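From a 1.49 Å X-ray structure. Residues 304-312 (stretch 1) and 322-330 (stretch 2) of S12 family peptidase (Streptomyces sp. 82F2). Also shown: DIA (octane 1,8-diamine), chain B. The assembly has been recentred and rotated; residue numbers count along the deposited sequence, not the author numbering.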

# COMPACT_ATOMS: atom_id res chain seq x y z
N GLY A 304 -2.93 1.16 -5.15
CA GLY A 304 -3.23 1.01 -6.56
C GLY A 304 -2.59 -0.27 -7.10
O GLY A 304 -1.41 -0.56 -6.89
N ILE A 305 -3.41 -1.06 -7.77
CA ILE A 305 -2.98 -2.21 -8.52
C ILE A 305 -4.11 -2.43 -9.55
O ILE A 305 -5.13 -1.75 -9.50
CB ILE A 305 -2.70 -3.42 -7.58
CG1 ILE A 305 -2.02 -4.58 -8.31
CG2 ILE A 305 -3.98 -3.87 -6.92
CD1 ILE A 305 -1.33 -5.54 -7.34
N HIS A 306 -3.93 -3.34 -10.49
CA HIS A 306 -4.87 -3.48 -11.61
C HIS A 306 -6.32 -3.58 -11.15
O HIS A 306 -6.69 -4.46 -10.39
CB HIS A 306 -4.56 -4.73 -12.42
CG HIS A 306 -3.17 -4.74 -12.97
ND1 HIS A 306 -2.05 -4.71 -12.17
CD2 HIS A 306 -2.73 -4.81 -14.24
CE1 HIS A 306 -0.98 -4.73 -12.93
NE2 HIS A 306 -1.36 -4.81 -14.19
N GLY A 307 -7.15 -2.66 -11.62
CA GLY A 307 -8.56 -2.66 -11.33
C GLY A 307 -8.95 -2.39 -9.90
O GLY A 307 -10.07 -2.73 -9.50
N SER A 308 -8.05 -1.78 -9.14
CA SER A 308 -8.28 -1.65 -7.71
C SER A 308 -7.61 -0.41 -7.13
O SER A 308 -6.38 -0.36 -7.01
CB SER A 308 -7.80 -2.89 -6.98
OG SER A 308 -8.23 -2.82 -5.63
N SER A 309 -8.42 0.57 -6.79
CA SER A 309 -7.96 1.81 -6.14
C SER A 309 -8.50 1.78 -4.72
O SER A 309 -9.71 1.84 -4.53
CB SER A 309 -8.46 3.03 -6.88
OG SER A 309 -7.94 4.22 -6.29
N SER A 310 -7.60 1.66 -3.74
CA SER A 310 -7.98 1.46 -2.35
C SER A 310 -7.57 2.64 -1.51
O SER A 310 -6.63 3.37 -1.84
CB SER A 310 -7.30 0.20 -1.80
OG SER A 310 -7.68 -0.94 -2.55
N LEU A 311 -8.32 2.84 -0.43
CA LEU A 311 -8.01 3.89 0.52
C LEU A 311 -8.18 3.32 1.93
O LEU A 311 -8.97 2.42 2.18
CB LEU A 311 -8.88 5.14 0.28
CG LEU A 311 -10.37 4.93 0.43
CD1 LEU A 311 -10.83 5.30 1.84
CD2 LEU A 311 -11.14 5.75 -0.62
N ALA A 312 -7.39 3.87 2.85
CA ALA A 312 -7.43 3.48 4.27
C ALA A 312 -6.83 4.61 5.07
O ALA A 312 -5.70 5.02 4.82
CB ALA A 312 -6.64 2.20 4.50
N LEU A 322 -11.55 4.78 8.25
CA LEU A 322 -12.22 4.66 6.96
C LEU A 322 -11.40 3.74 6.09
O LEU A 322 -10.17 3.82 6.09
CB LEU A 322 -12.31 6.03 6.31
CG LEU A 322 -12.74 6.11 4.83
CD1 LEU A 322 -14.20 5.75 4.65
CD2 LEU A 322 -12.45 7.52 4.25
N ALA A 323 -12.05 2.88 5.31
CA ALA A 323 -11.34 2.12 4.27
C ALA A 323 -12.31 1.86 3.15
O ALA A 323 -13.51 1.78 3.37
CB ALA A 323 -10.78 0.82 4.81
N GLY A 324 -11.81 1.72 1.94
CA GLY A 324 -12.70 1.44 0.82
C GLY A 324 -11.97 1.16 -0.47
O GLY A 324 -10.74 1.17 -0.53
N ASN A 325 -12.75 0.97 -1.52
CA ASN A 325 -12.22 0.51 -2.80
C ASN A 325 -13.10 0.91 -3.97
O ASN A 325 -14.34 0.85 -3.88
CB ASN A 325 -12.07 -1.02 -2.77
CG ASN A 325 -11.42 -1.57 -4.04
OD1 ASN A 325 -12.09 -2.11 -4.93
ND2 ASN A 325 -10.11 -1.42 -4.14
N PHE A 326 -12.44 1.29 -5.06
CA PHE A 326 -13.07 1.42 -6.37
C PHE A 326 -12.55 0.30 -7.25
O PHE A 326 -11.34 0.06 -7.28
CB PHE A 326 -12.67 2.74 -7.03
CG PHE A 326 -13.01 3.99 -6.23
CD1 PHE A 326 -14.10 4.04 -5.39
CD2 PHE A 326 -12.23 5.11 -6.38
CE1 PHE A 326 -14.40 5.19 -4.69
CE2 PHE A 326 -12.53 6.29 -5.68
CZ PHE A 326 -13.62 6.31 -4.84
N ASN A 327 -13.43 -0.33 -8.04
CA ASN A 327 -13.02 -1.43 -8.93
C ASN A 327 -12.79 -0.98 -10.37
O ASN A 327 -12.91 -1.77 -11.32
CB ASN A 327 -13.99 -2.60 -8.85
CG ASN A 327 -15.35 -2.27 -9.39
OD1 ASN A 327 -15.65 -1.11 -9.69
ND2 ASN A 327 -16.18 -3.29 -9.55
N ALA A 328 -12.46 0.30 -10.54
CA ALA A 328 -11.90 0.79 -11.80
C ALA A 328 -10.66 1.55 -11.42
O ALA A 328 -10.64 2.27 -10.41
CB ALA A 328 -12.86 1.70 -12.51
N ASP A 329 -9.62 1.43 -12.21
CA ASP A 329 -8.38 2.12 -11.89
C ASP A 329 -8.19 3.40 -12.70
O ASP A 329 -7.13 4.02 -12.60
CB ASP A 329 -7.18 1.19 -12.01
CG ASP A 329 -7.06 0.55 -13.38
OD1 ASP A 329 -7.64 1.06 -14.36
OD2 ASP A 329 -6.37 -0.49 -13.47
N TRP A 330 -9.21 3.80 -13.45
CA TRP A 330 -9.15 4.98 -14.32
C TRP A 330 -10.12 6.08 -13.90
O TRP A 330 -10.16 7.15 -14.53
CB TRP A 330 -9.45 4.60 -15.77
CG TRP A 330 -10.90 4.25 -16.02
CD1 TRP A 330 -11.92 5.13 -16.30
CD2 TRP A 330 -11.50 2.95 -15.99
NE1 TRP A 330 -13.10 4.46 -16.44
CE2 TRP A 330 -12.87 3.12 -16.26
CE3 TRP A 330 -11.01 1.67 -15.77
CZ2 TRP A 330 -13.75 2.06 -16.30
CZ3 TRP A 330 -11.87 0.62 -15.82
CH2 TRP A 330 -13.23 0.81 -16.08
N1 DIA B . -2.54 -0.04 -16.42
C1 DIA B . -2.55 -1.30 -15.75
C2 DIA B . -3.06 -1.33 -14.33
C3 DIA B . -2.77 -0.10 -13.53
C4 DIA B . -1.88 -0.26 -12.31
C5 DIA B . -2.55 0.19 -11.04
C6 DIA B . -3.18 1.56 -11.12
C7 DIA B . -3.97 1.86 -9.88
C8 DIA B . -4.37 3.31 -9.93
N8 DIA B . -5.49 3.49 -9.07
O HOH W 1 -11.12 -3.72 -7.05

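Two neighbouring antiparallel strands illustrate how a β-sheet joins a regular backbone ladder to side-chain hydrogen bonds specific to the residues present. The strands 308-312 and 322-326 run at 176°, and the ladder consists of two reciprocal pairs. Ser309 N donates to Phe326 O (3.0 Å) while Phe326 N donates to Ser309 O (2.8 Å), both nearly straight; two residues on, Leu311 N to Gly324 O and Gly324 N to Leu311 O each span 2.9 Å.

Between these wide pairs lies the narrow pair Ser310 and Asn325, whose CA atoms are 4.4 Å apart. Here no backbone hydrogen bond spans the strands, and the side chain of Asn325 supplies the polar link. Its ND2 donates to Ser308 OG at 2.8 Å and to Ser310 OG at 2.9 Å, so one amide group ties together two alternate serines of the facing strand. The oxygen O of water 1 lies 2.8 Å from both Asn325 OD1 and Gly307 O, within hydrogen-bonding reach of each.

Beyond the ladder, a type II turn from Ile305 to Ser308 presents Gly307 N to Asp329 OD2, 3.0 Å away and almost linear. The positive phi of Gly307 is one that glycine accepts readily. Asp329 OD2 also approaches DIA C2 (3.5 Å), and the same ligand carbon lies over one face of the His306 ring.

Weaker CA-H...O contacts fill the spaces between the conventional bonds, among them Ala323 CA to Leu311 O at 3.2 Å and Ser310 CA to Gly324 O at 3.3 Å. Apolar packing completes the interface. Leu311 points to the same sheet face as Ser309 and Phe326, and its CD1 reaches Leu322 CG at 3.6 Å. On the Ser310 and Asn325 face, Ala312 CB and Ala323 CB meet more loosely, at 4.4 Å.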